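Local coordinates for cystine knot (fluoropropylated) (Momordica cochinchinensis, PDB 6CDX), which binds an integrin containing the beta-6 subunit, as a fluoropropylated cystine-knot tracer for imaging cancer, built on a squash-type trypsin-inhibitor scaffold, at residues C3-R8 and G26-R31. Residues are numbered along the deposited sequence; the frame is centred on the assembly and turned at random.
Sequences CILNGR and GACICR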
loop_
_atom_site.group_PDB
_atom_site.type_symbol
_atom_site.label_atom_id
_atom_site.label_comp_id
_atom_site.label_asym_id
_atom_site.label_seq_id
_atom_site.Cartn_x
_atom_site.Cartn_y
_atom_site.Cartn_z
ATOM N N CYS A 3 1.205 -5.599 7.526
ATOM C CA CYS A 3 0.779 -4.753 6.417
ATOM C C CYS A 3 -0.537 -5.323 5.933
ATOM O O CYS A 3 -0.580 -6.411 5.324
ATOM C CB CYS A 3 1.795 -4.851 5.284
ATOM S SG CYS A 3 1.216 -4.101 3.734
ATOM N N ILE A 4 -1.601 -4.533 6.111
ATOM C CA ILE A 4 -2.938 -4.990 5.764
ATOM C C ILE A 4 -3.164 -5.163 4.300
ATOM O O ILE A 4 -4.210 -5.698 3.877
ATOM C CB ILE A 4 -4.011 -4.026 6.350
ATOM C CG1 ILE A 4 -3.981 -2.632 5.688
ATOM C CG2 ILE A 4 -4.001 -3.949 7.866
ATOM C CD1 ILE A 4 -5.051 -1.601 6.103
ATOM N N LEU A 5 -2.262 -4.715 3.460
ATOM C CA LEU A 5 -2.400 -4.816 2.004
ATOM C C LEU A 5 -1.787 -6.065 1.428
ATOM O O LEU A 5 -2.035 -6.360 0.261
ATOM C CB LEU A 5 -1.831 -3.561 1.368
ATOM C CG LEU A 5 -2.544 -2.242 1.870
ATOM C CD1 LEU A 5 -1.801 -1.080 1.255
ATOM C CD2 LEU A 5 -4.016 -2.259 1.468
ATOM N N ASN A 6 -0.970 -6.804 2.194
ATOM C CA ASN A 6 -0.369 -7.996 1.640
ATOM C C ASN A 6 -1.410 -9.075 1.501
ATOM O O ASN A 6 -2.183 -9.339 2.412
ATOM C CB ASN A 6 0.686 -8.563 2.593
ATOM C CG ASN A 6 1.962 -7.734 2.732
ATOM O OD1 ASN A 6 2.295 -6.901 1.881
ATOM N ND2 ASN A 6 2.713 -8.034 3.779
ATOM N N GLY A 7 -1.421 -9.755 0.354
ATOM C CA GLY A 7 -2.200 -10.976 0.216
ATOM C C GLY A 7 -3.661 -10.797 -0.086
ATOM O O GLY A 7 -4.393 -11.769 0.039
ATOM N N ARG A 8 -4.131 -9.666 -0.530
ATOM C CA ARG A 8 -5.518 -9.452 -0.787
ATOM C C ARG A 8 -5.887 -9.437 -2.278
ATOM O O ARG A 8 -5.038 -9.079 -3.095
ATOM C CB ARG A 8 -6.059 -8.237 -0.092
ATOM C CG ARG A 8 -5.476 -6.991 -0.456
ATOM C CD ARG A 8 -5.650 -5.977 0.633
ATOM N NE ARG A 8 -7.025 -5.600 0.845
ATOM C CZ ARG A 8 -7.555 -4.901 1.849
ATOM N NH1 ARG A 8 -8.810 -4.491 1.729
ATOM N NH2 ARG A 8 -6.905 -4.686 2.982
ATOM N N GLY A 26 0.706 0.904 8.401
ATOM C CA GLY A 26 1.491 -0.160 9.066
ATOM C C GLY A 26 2.933 -0.211 8.609
ATOM O O GLY A 26 3.583 0.832 8.502
ATOM N N ALA A 27 3.402 -1.388 8.199
ATOM C CA ALA A 27 4.710 -1.554 7.591
ATOM C C ALA A 27 4.592 -1.771 6.081
ATOM O O ALA A 27 5.526 -2.297 5.445
ATOM C CB ALA A 27 5.473 -2.640 8.275
ATOM N N CYS A 28 3.458 -1.441 5.502
ATOM C CA CYS A 28 3.311 -1.446 4.021
ATOM C C CYS A 28 4.305 -0.527 3.390
ATOM O O CYS A 28 4.779 0.452 4.052
ATOM C CB CYS A 28 1.908 -1.115 3.613
ATOM S SG CYS A 28 0.608 -2.206 4.275
ATOM N N ILE A 29 4.623 -0.754 2.114
ATOM C CA ILE A 29 5.595 0.073 1.378
ATOM C C ILE A 29 4.937 0.578 0.082
ATOM O O ILE A 29 3.944 0.041 -0.397
ATOM C CB ILE A 29 6.894 -0.668 1.161
ATOM C CG1 ILE A 29 6.717 -1.914 0.339
ATOM C CG2 ILE A 29 7.538 -0.936 2.473
ATOM C CD1 ILE A 29 8.068 -2.516 0.006
ATOM N N CYS A 30 5.533 1.609 -0.475
ATOM C CA CYS A 30 4.984 2.244 -1.657
ATOM C C CYS A 30 5.441 1.416 -2.852
ATOM O O CYS A 30 6.611 0.900 -2.908
ATOM C CB CYS A 30 5.312 3.724 -1.663
ATOM S SG CYS A 30 4.423 4.646 -2.914
ATOM N N ARG A 31 4.522 1.052 -3.759
ATOM C CA ARG A 31 4.916 0.218 -4.886
ATOM C C ARG A 31 4.991 1.105 -6.128
ATOM O O ARG A 31 4.639 2.262 -6.172
ATOM C CB ARG A 31 3.952 -0.964 -5.020
ATOM C CG ARG A 31 3.766 -1.752 -3.714
ATOM C CD ARG A 31 5.001 -2.123 -2.974
ATOM N NE ARG A 31 5.783 -3.195 -3.518
ATOM C CZ ARG A 31 7.130 -3.145 -3.604
ATOM N NH1 ARG A 31 7.789 -4.223 -4.032
ATOM N NH2 ARG A 31 7.831 -2.067 -3.382
#
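Cys3 and Cys28 are covalently joined, SG of Cys3 lying 2.1 Å from SG of Cys28, and most of the 178 Å² buried between 3-8 and 26-31 belongs to this pair. The torsion about the S–S bond, 107°, is opened somewhat beyond a right angle. The two half-cystines leave their backbones differently: in Cys3 the sulfur stands anti to the backbone N (chi1 169°), whereas in Cys28 it is anti to the carbonyl carbon (chi1 -58°), and these two settings bring the sulfurs together between the segments. The bridge brings the CA atoms of Cys3 and Cys28 to 4.8 Å. Beside it, the backbone C of Ala27 packs against Cys3 CB at 4.2 Å. Leu5 adds a smaller apolar contact: its CB, CG and CD1 all approach Cys28 SG, CG at 4.0 Å, so the leucine lies alongside the sulfur; Phe16 and Cys36 also touch this side chain. Leu5 lies within the type I beta turn from Cys3 to Asn6, where Asn6 N bonds to Cys3 O at 3.2 Å. With Cys18–Cys30 and Cys24–Cys36, the bridge completes the three disulfides of the inhibitor cystine knot characteristic of squash-family inhibitors.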